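Local coordinates for protein Cow rumen GH26 endo-mannanase (Metagenome, PDB 6UEH) that probably hydrolyses internal beta-1,4-mannosidic bonds of mannans such as galactomannan, using a family 26 glycoside hydrolase barrel joined to a calcium-binding accessory domain, at residues Thr143-Pro148 against Lys152-Leu157; Gln158-Ser163 against Gly232-Ala237; Glu294-Leu299 against His355-Glu360. All coordinates share one frame; numbering follows the deposited sequence.

Interaction 1. Residues Thr143-Pro148 against Lys152-Leu157; sequences TKLSDP and KEAQKL
Q155 and L145 tie the loop that follows the accessory domain's last strand, 123-132, to helix 152-164, which lies across the N-terminal end of the GH26 (beta/alpha)8 barrel. The Q155 carboxamide carries the contact, using both of its polar atoms on the main chain of 143-148. NE2 donates to T143 O at 2.9 Å, nearly straight, with the acceptor in the plane of the amide but the N-H arriving above the carbonyl plane of T143. On the other side of K144, L145 N donates at 3.0 Å to OE1, in the carbonyl plane and on a lone pair. One bond at each end of the amide, to backbone groups flanking K144, fixes its rotation. The chain reaches the loop because CG stands anti to the backbone N (chi1 -175°) and a bend at chi2 (57°) swings the amide round. With an alanine here, T143 O and L145 N are likely to lose their side-chain mates, and the loop would be held less firmly to the helix at this point. NE2 has a second, weak bond to D159 OD2, one turn further along the helix, while D159 OD1 takes T143 OG1, so one carboxylate braces both partners. Alongside the amide, L145 runs past Q155 in the opposite direction, its CB and CG each 3.6 Å from Q155 OE1. L145 also touches A150 and Q158. Its CD1 lies over the helix backbone, 3.6 Å from A154 C and 3.8 Å from A154 CB.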
loop_
_atom_site.group_PDB
_atom_site.type_symbol
_atom_site.label_atom_id
_atom_site.label_comp_id
_atom_site.label_asym_id
_atom_site.label_seq_id
_atom_site.Cartn_x
_atom_site.Cartn_y
_atom_site.Cartn_z
ATOM N N THR A 143 15.727 -9.710 -2.155
ATOM C CA THR A 143 15.698 -8.701 -1.106
ATOM C C THR A 143 17.049 -8.016 -0.903
ATOM O O THR A 143 17.343 -7.526 0.189
ATOM C CB THR A 143 15.236 -9.307 0.236
ATOM O OG1 THR A 143 15.890 -10.564 0.445
ATOM C CG2 THR A 143 13.727 -9.521 0.231
ATOM N N LYS A 144 17.866 -7.977 -1.951
ATOM C CA LYS A 144 19.099 -7.200 -1.903
ATOM C C LYS A 144 18.737 -5.722 -1.843
ATOM O O LYS A 144 17.951 -5.238 -2.657
ATOM C CB LYS A 144 19.989 -7.486 -3.115
ATOM C CG LYS A 144 21.394 -6.901 -3.000
ATOM C CD LYS A 144 22.201 -7.132 -4.270
ATOM C CE LYS A 144 23.676 -6.798 -4.068
ATOM N NZ LYS A 144 23.905 -5.376 -3.675
ATOM N N LEU A 145 19.297 -5.010 -0.872
ATOM C CA LEU A 145 18.971 -3.601 -0.688
ATOM C C LEU A 145 19.511 -2.750 -1.835
ATOM O O LEU A 145 20.492 -3.113 -2.482
ATOM C CB LEU A 145 19.508 -3.104 0.656
ATOM C CG LEU A 145 18.718 -3.618 1.862
ATOM C CD1 LEU A 145 19.414 -3.269 3.170
ATOM C CD2 LEU A 145 17.297 -3.064 1.839
ATOM N N SER A 146 18.856 -1.621 -2.086
ATOM C CA SER A 146 19.229 -0.748 -3.195
ATOM C C SER A 146 20.567 -0.056 -2.951
ATOM O O SER A 146 21.288 0.261 -3.897
ATOM C CB SER A 146 18.139 0.299 -3.441
ATOM O OG SER A 146 17.909 1.077 -2.280
ATOM N N ASP A 147 20.886 0.187 -1.684
ATOM C CA ASP A 147 22.174 0.765 -1.310
ATOM C C ASP A 147 23.248 -0.317 -1.331
ATOM O O ASP A 147 23.203 -1.251 -0.530
ATOM C CB ASP A 147 22.095 1.418 0.077
ATOM C CG ASP A 147 23.319 2.264 0.414
ATOM O OD1 ASP A 147 24.396 2.066 -0.190
ATOM O OD2 ASP A 147 23.203 3.132 1.304
ATOM N N PRO A 148 24.223 -0.189 -2.245
ATOM C CA PRO A 148 25.305 -1.171 -2.371
ATOM C C PRO A 148 26.144 -1.267 -1.101
ATOM O O PRO A 148 26.783 -2.293 -0.864
ATOM C CB PRO A 148 26.147 -0.630 -3.534
ATOM C CG PRO A 148 25.251 0.318 -4.261
ATOM C CD PRO A 148 24.361 0.909 -3.216
ATOM N N LYS A 152 25.404 -4.507 7.449
ATOM C CA LYS A 152 25.033 -5.911 7.588
ATOM C C LYS A 152 23.720 -6.055 8.359
ATOM O O LYS A 152 22.918 -6.938 8.063
ATOM C CB LYS A 152 26.153 -6.713 8.263
ATOM C CG LYS A 152 26.528 -6.263 9.666
ATOM C CD LYS A 152 27.673 -7.110 10.210
ATOM C CE LYS A 152 27.941 -6.826 11.682
ATOM N NZ LYS A 152 28.340 -5.411 11.924
ATOM N N GLU A 153 23.491 -5.174 9.327
ATOM C CA GLU A 153 22.260 -5.216 10.110
ATOM C C GLU A 153 21.045 -4.907 9.241
ATOM O O GLU A 153 20.004 -5.549 9.373
ATOM C CB GLU A 153 22.324 -4.239 11.287
ATOM C CG GLU A 153 23.336 -4.613 12.365
ATOM C CD GLU A 153 24.757 -4.236 11.995
ATOM O OE1 GLU A 153 24.939 -3.425 11.063
ATOM O OE2 GLU A 153 25.694 -4.749 12.640
ATOM N N ALA A 154 21.183 -3.927 8.351
ATOM C CA ALA A 154 20.095 -3.550 7.453
ATOM C C ALA A 154 19.753 -4.674 6.478
ATOM O O ALA A 154 18.583 -5.001 6.277
ATOM C CB ALA A 154 20.455 -2.282 6.690
ATOM N N GLN A 155 20.781 -5.263 5.876
ATOM C CA GLN A 155 20.582 -6.327 4.902
ATOM C C GLN A 155 20.014 -7.583 5.560
ATOM O O GLN A 155 19.162 -8.263 4.986
ATOM C CB GLN A 155 21.896 -6.650 4.185
ATOM C CG GLN A 155 21.745 -7.664 3.061
ATOM C CD GLN A 155 20.747 -7.220 2.009
ATOM O OE1 GLN A 155 21.034 -6.340 1.197
ATOM N NE2 GLN A 155 19.562 -7.822 2.024
ATOM N N LYS A 156 20.481 -7.884 6.768
ATOM C CA LYS A 156 19.970 -9.033 7.509
ATOM C C LYS A 156 18.505 -8.837 7.896
ATOM O O LYS A 156 17.718 -9.784 7.857
ATOM C CB LYS A 156 20.824 -9.297 8.752
ATOM C CG LYS A 156 22.138 -10.003 8.439
ATOM C CD LYS A 156 23.170 -9.818 9.541
ATOM C CE LYS A 156 22.756 -10.495 10.829
ATOM N NZ LYS A 156 23.814 -10.351 11.874
ATOM N N LEU A 157 18.140 -7.611 8.261
ATOM C CA LEU A 157 16.742 -7.302 8.564
ATOM C C LEU A 157 15.867 -7.477 7.322
ATOM O O LEU A 157 14.818 -8.118 7.381
ATOM C CB LEU A 157 16.601 -5.878 9.115
ATOM C CG LEU A 157 15.175 -5.345 9.300
ATOM C CD1 LEU A 157 14.320 -6.295 10.132
ATOM C CD2 LEU A 157 15.198 -3.955 9.933
#

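Interaction 2. Residues Gln158-Ser163 against Gly232-Ala237; sequences QDYLGS and GGIATA
Apolar packing alone joins Y160 and L161 to I234, and it converges on a single methyl group. I234 CD1 stands 4.2 Å from L161 CD2 and also 4.2 Å from Y160 CE2. It meets the Y160 ring obliquely. The isoleucine reaches the helix because its chi2 of 176° extends the CG1-CD1 arm toward it, bridging backbones whose nearest CA atoms, L161 CA and I234 CA, are 10.2 Å apart. Y160 also touches L482 and P483 near the chain's end, whereas L161 turns to M423 of strand 423-429. Helix 152-164 thus plugs the N-terminal mouth of the TIM barrel, meeting the strands where they begin; I234 is the first residue of strand 234-238. No hydrogen bond crosses the contact: the helix is bonded within itself, the strand to its neighbours. G162 N binds Q158 O at 2.9 Å in the helix. Strand 234-238 is held on both flanks by parallel pairing, with I234 bonded to A201 and R203 and A235 to I307. Among the side chains, T236 OG1 bonds to I307 O, and Q158 NE2 fastens the helix to D381 O. G232, with a phi of 73°, is the first residue to leave helical geometry after helix 220-230, and the chain then passes through G233 into the strand that presents I234.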
loop_
_atom_site.group_PDB
_atom_site.type_symbol
_atom_site.label_atom_id
_atom_site.label_comp_id
_atom_site.label_asym_id
_atom_site.label_seq_id
_atom_site.Cartn_x
_atom_site.Cartn_y
_atom_site.Cartn_z
ATOM N N GLN A 158 16.308 -6.915 6.200
ATOM C CA GLN A 158 15.556 -7.017 4.953
ATOM C C GLN A 158 15.390 -8.472 4.521
ATOM O O GLN A 158 14.335 -8.863 4.016
ATOM C CB GLN A 158 16.240 -6.212 3.844
ATOM C CG GLN A 158 15.478 -6.180 2.517
ATOM C CD GLN A 158 14.310 -5.199 2.517
ATOM O OE1 GLN A 158 13.703 -4.931 3.554
ATOM N NE2 GLN A 158 13.998 -4.656 1.345
ATOM N N ASP A 159 16.429 -9.273 4.729
ATOM C CA ASP A 159 16.370 -10.684 4.371
ATOM C C ASP A 159 15.409 -11.443 5.277
ATOM O O ASP A 159 14.700 -12.336 4.816
ATOM C CB ASP A 159 17.762 -11.315 4.418
ATOM C CG ASP A 159 18.571 -11.011 3.177
ATOM O OD1 ASP A 159 17.963 -10.821 2.102
ATOM O OD2 ASP A 159 19.813 -10.958 3.274
ATOM N N TYR A 160 15.382 -11.091 6.560
ATOM C CA TYR A 160 14.415 -11.694 7.471
ATOM C C TYR A 160 12.993 -11.389 7.017
ATOM O O TYR A 160 12.129 -12.267 7.017
ATOM C CB TYR A 160 14.599 -11.205 8.907
ATOM C CG TYR A 160 13.407 -11.561 9.771
ATOM C CD1 TYR A 160 13.241 -12.853 10.256
ATOM C CD2 TYR A 160 12.428 -10.617 10.072
ATOM C CE1 TYR A 160 12.147 -13.190 11.027
ATOM C CE2 TYR A 160 11.328 -10.949 10.842
ATOM C CZ TYR A 160 11.193 -12.236 11.318
ATOM O OH TYR A 160 10.104 -12.572 12.088
ATOM N N LEU A 161 12.754 -10.132 6.651
ATOM C CA LEU A 161 11.447 -9.709 6.160
ATOM C C LEU A 161 11.058 -10.504 4.919
ATOM O O LEU A 161 9.921 -10.951 4.788
ATOM C CB LEU A 161 11.444 -8.211 5.848
ATOM C CG LEU A 161 11.751 -7.281 7.022
ATOM C CD1 LEU A 161 11.828 -5.825 6.571
ATOM C CD2 LEU A 161 10.715 -7.452 8.124
ATOM N N GLY A 162 12.015 -10.682 4.014
ATOM C CA GLY A 162 11.785 -11.457 2.811
ATOM C C GLY A 162 11.474 -12.910 3.118
ATOM O O GLY A 162 10.794 -13.584 2.346
ATOM N N SER A 163 11.967 -13.392 4.257
ATOM C CA SER A 163 11.815 -14.799 4.615
ATOM C C SER A 163 10.408 -15.113 5.112
ATOM O O SER A 163 9.991 -16.268 5.112
ATOM C CB SER A 163 12.845 -15.201 5.678
ATOM O OG SER A 163 12.479 -14.722 6.961
ATOM N N GLY A 232 14.661 -6.405 21.204
ATOM C CA GLY A 232 14.787 -7.274 20.048
ATOM C C GLY A 232 13.730 -7.033 18.987
ATOM O O GLY A 232 13.404 -7.928 18.206
ATOM N N GLY A 233 13.200 -5.815 18.954
ATOM C CA GLY A 233 12.152 -5.472 18.013
ATOM C C GLY A 233 12.657 -4.862 16.721
ATOM O O GLY A 233 13.861 -4.683 16.527
ATOM N N ILE A 234 11.716 -4.553 15.834
ATOM C CA ILE A 234 12.006 -3.925 14.554
ATOM C C ILE A 234 11.506 -2.485 14.578
ATOM O O ILE A 234 10.402 -2.221 15.045
ATOM C CB ILE A 234 11.340 -4.688 13.390
ATOM C CG1 ILE A 234 11.856 -6.129 13.333
ATOM C CG2 ILE A 234 11.582 -3.976 12.066
ATOM C CD1 ILE A 234 11.177 -6.979 12.281
ATOM N N ALA A 235 12.316 -1.555 14.083
ATOM C CA ALA A 235 11.937 -0.147 14.109
ATOM C C ALA A 235 11.603 0.393 12.719
ATOM O O ALA A 235 12.309 0.116 11.751
ATOM C CB ALA A 235 13.049 0.684 14.739
ATOM N N THR A 236 10.517 1.157 12.632
ATOM C CA THR A 236 10.219 1.936 11.436
ATOM C C THR A 236 9.999 3.389 11.849
ATOM O O THR A 236 9.606 3.664 12.984
ATOM C CB THR A 236 8.982 1.400 10.671
ATOM O OG1 THR A 236 8.831 2.113 9.437
ATOM C CG2 THR A 236 7.716 1.556 11.499
ATOM N N ALA A 237 10.270 4.326 10.947
ATOM C CA ALA A 237 10.093 5.731 11.296
ATOM C C ALA A 237 9.724 6.607 10.105
ATOM O O ALA A 237 10.289 6.479 9.016
ATOM C CB ALA A 237 11.352 6.265 11.962
#

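Interaction 3. Residues Glu294-Leu299 against His355-Glu360; sequences EQLQRL and HNLIWE
L296 and L357 meet methyl to methyl, CD1 to CD1 at 4.1 Å, their side chains crossing at about a right angle. Both leucines set CG anti to the carbonyl carbon, beside the backbone N (chi1 -64° for L296 and -52° for L357), and both continue with an extended chi2, which carries one CD1 out to the other. N356 is turned differently: with chi1 at 60°, its CG sits between the backbone N and the carbonyl carbon, which folds the carboxamide back to the helix. There ND2 packs 3.8 Å from L299 CB and 3.6 Å from L296 O, a distance too long for a bond; its hydrogen bond goes instead to V304 O, in the loop after the helix. On the helix itself, R298 NH1 donates to Q295 OE1 at 2.8 Å, in the carbonyl plane, while R298 NH2 forms a salt bridge with E222. The contact lies on the outer wall of the barrel, where helix 280-301 packs near the start of strand 357-362: L348 of helix 334-351 touches both leucines, L306 of strand 306-309 lies against L296, and L299 turns to V224 and I225 of helix 220-230.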
loop_
_atom_site.group_PDB
_atom_site.type_symbol
_atom_site.label_atom_id
_atom_site.label_comp_id
_atom_site.label_asym_id
_atom_site.label_seq_id
_atom_site.Cartn_x
_atom_site.Cartn_y
_atom_site.Cartn_z
ATOM N N GLU A 294 21.906 13.532 11.652
ATOM C CA GLU A 294 22.596 13.496 12.932
ATOM C C GLU A 294 22.027 12.392 13.819
ATOM O O GLU A 294 22.768 11.671 14.482
ATOM C CB GLU A 294 22.490 14.854 13.632
ATOM C CG GLU A 294 23.190 14.927 14.978
ATOM C CD GLU A 294 23.123 16.313 15.599
ATOM O OE1 GLU A 294 23.572 16.470 16.753
ATOM O OE2 GLU A 294 22.623 17.246 14.933
ATOM N N GLN A 295 20.707 12.256 13.814
ATOM C CA GLN A 295 20.050 11.225 14.607
ATOM C C GLN A 295 20.215 9.838 13.987
ATOM O O GLN A 295 20.434 8.856 14.698
ATOM C CB GLN A 295 18.567 11.559 14.780
ATOM C CG GLN A 295 18.342 12.851 15.535
ATOM C CD GLN A 295 19.098 12.885 16.851
ATOM O OE1 GLN A 295 19.071 11.924 17.619
ATOM N NE2 GLN A 295 19.787 13.992 17.111
ATOM N N LEU A 296 20.116 9.764 12.664
ATOM C CA LEU A 296 20.264 8.498 11.954
ATOM C C LEU A 296 21.680 7.948 12.090
ATOM O O LEU A 296 21.883 6.732 12.089
ATOM C CB LEU A 296 19.904 8.667 10.477
ATOM C CG LEU A 296 18.439 9.038 10.225
ATOM C CD1 LEU A 296 18.160 9.188 8.735
ATOM C CD2 LEU A 296 17.519 7.996 10.852
ATOM N N GLN A 297 22.649 8.850 12.208
ATOM C CA GLN A 297 24.044 8.462 12.386
ATOM C C GLN A 297 24.251 7.794 13.739
ATOM O O GLN A 297 25.010 6.833 13.856
ATOM C CB GLN A 297 24.965 9.676 12.250
ATOM C CG GLN A 297 26.442 9.349 12.418
ATOM C CD GLN A 297 26.968 8.444 11.320
ATOM O OE1 GLN A 297 26.787 8.723 10.134
ATOM N NE2 GLN A 297 27.618 7.349 11.710
ATOM N N ARG A 298 23.574 8.311 14.761
ATOM C CA ARG A 298 23.623 7.714 16.093
ATOM C C ARG A 298 23.137 6.264 16.031
ATOM O O ARG A 298 23.733 5.370 16.635
ATOM C CB ARG A 298 22.777 8.518 17.082
ATOM C CG ARG A 298 23.230 9.957 17.291
ATOM C CD ARG A 298 22.247 10.700 18.183
ATOM N NE ARG A 298 22.214 10.136 19.530
ATOM C CZ ARG A 298 21.193 10.266 20.367
ATOM N NH1 ARG A 298 20.111 10.928 19.990
ATOM N NH2 ARG A 298 21.247 9.730 21.578
ATOM N N LEU A 299 22.059 6.041 15.282
ATOM C CA LEU A 299 21.541 4.693 15.066
ATOM C C LEU A 299 22.583 3.833 14.366
ATOM O O LEU A 299 22.839 2.706 14.779
ATOM C CB LEU A 299 20.247 4.724 14.247
ATOM C CG LEU A 299 19.033 5.377 14.908
ATOM C CD1 LEU A 299 17.806 5.244 14.014
ATOM C CD2 LEU A 299 18.776 4.766 16.274
ATOM N N HIS A 355 23.930 4.128 5.692
ATOM C CA HIS A 355 23.625 2.929 4.917
ATOM C C HIS A 355 22.834 1.905 5.723
ATOM O O HIS A 355 22.683 0.757 5.304
ATOM C CB HIS A 355 24.918 2.298 4.397
ATOM C CG HIS A 355 25.808 3.262 3.675
ATOM N ND1 HIS A 355 25.521 3.738 2.414
ATOM C CD2 HIS A 355 26.971 3.851 4.044
ATOM C CE1 HIS A 355 26.473 4.572 2.033
ATOM N NE2 HIS A 355 27.364 4.660 3.006
ATOM N N ASN A 356 22.326 2.331 6.875
ATOM C CA ASN A 356 21.587 1.448 7.771
ATOM C C ASN A 356 20.082 1.528 7.552
ATOM O O ASN A 356 19.303 1.087 8.395
ATOM C CB ASN A 356 21.911 1.790 9.226
ATOM C CG ASN A 356 21.551 3.225 9.579
ATOM O OD1 ASN A 356 21.661 4.125 8.746
ATOM N ND2 ASN A 356 21.117 3.442 10.816
ATOM N N LEU A 357 19.679 2.087 6.418
ATOM C CA LEU A 357 18.275 2.389 6.175
ATOM C C LEU A 357 17.632 1.456 5.160
ATOM O O LEU A 357 18.228 1.125 4.134
ATOM C CB LEU A 357 18.125 3.834 5.696
ATOM C CG LEU A 357 18.795 4.906 6.555
ATOM C CD1 LEU A 357 18.623 6.281 5.921
ATOM C CD2 LEU A 357 18.238 4.883 7.975
ATOM N N ILE A 358 16.410 1.034 5.466
ATOM C CA ILE A 358 15.569 0.334 4.507
ATOM C C ILE A 358 14.529 1.326 4.003
ATOM O O ILE A 358 13.603 1.688 4.727
ATOM C CB ILE A 358 14.883 -0.899 5.127
ATOM C CG1 ILE A 358 15.938 -1.881 5.647
ATOM C CG2 ILE A 358 13.975 -1.576 4.110
ATOM C CD1 ILE A 358 15.359 -3.144 6.244
ATOM N N TRP A 359 14.700 1.779 2.767
ATOM C CA TRP A 359 13.895 2.875 2.241
ATOM C C TRP A 359 12.500 2.418 1.823
ATOM O O TRP A 359 12.338 1.701 0.833
ATOM C CB TRP A 359 14.614 3.531 1.059
ATOM C CG TRP A 359 15.907 4.188 1.440
ATOM C CD1 TRP A 359 17.114 3.579 1.637
ATOM C CD2 TRP A 359 16.120 5.585 1.671
ATOM N NE1 TRP A 359 18.066 4.512 1.977
ATOM C CE2 TRP A 359 17.480 5.752 2.004
ATOM C CE3 TRP A 359 15.293 6.712 1.626
ATOM C CZ2 TRP A 359 18.030 6.998 2.292
ATOM C CZ3 TRP A 359 15.841 7.948 1.913
ATOM C CH2 TRP A 359 17.196 8.081 2.241
ATOM N N GLU A 360 11.495 2.841 2.584
ATOM C CA GLU A 360 10.109 2.516 2.269
ATOM C C GLU A 360 9.383 3.730 1.711
ATOM O O GLU A 360 9.309 4.777 2.358
ATOM C CB GLU A 360 9.370 1.994 3.504
ATOM C CG GLU A 360 7.918 1.626 3.230
ATOM C CD GLU A 360 7.255 0.924 4.399
ATOM O OE1 GLU A 360 7.641 1.190 5.556
ATOM O OE2 GLU A 360 6.349 0.100 4.160
#

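In the fold
All three interactions cluster at the N-terminal end of the catalytic barrel, away from the C-terminal strand ends where TIM-barrel hydrolases carry their active sites; the calcium ion belongs to the accessory domain. Interactions 1 and 2, centres about 11 Å apart, share helix 152-164, and L145 CD2 packs 3.7 Å from Q158 CG. Interaction 3 lies about 12 Å from interaction 1, centre to centre. Between the two, D147 OD2 and H355 ND1 form a probable hydrogen bond of 2.6 Å, and A154 CB lies 3.9 Å from N356 C. Interactions 2 and 3, about 14 Å apart, reach the same parallel sheet, Q158 OE1 touching I358 CG2 at 3.4 Å.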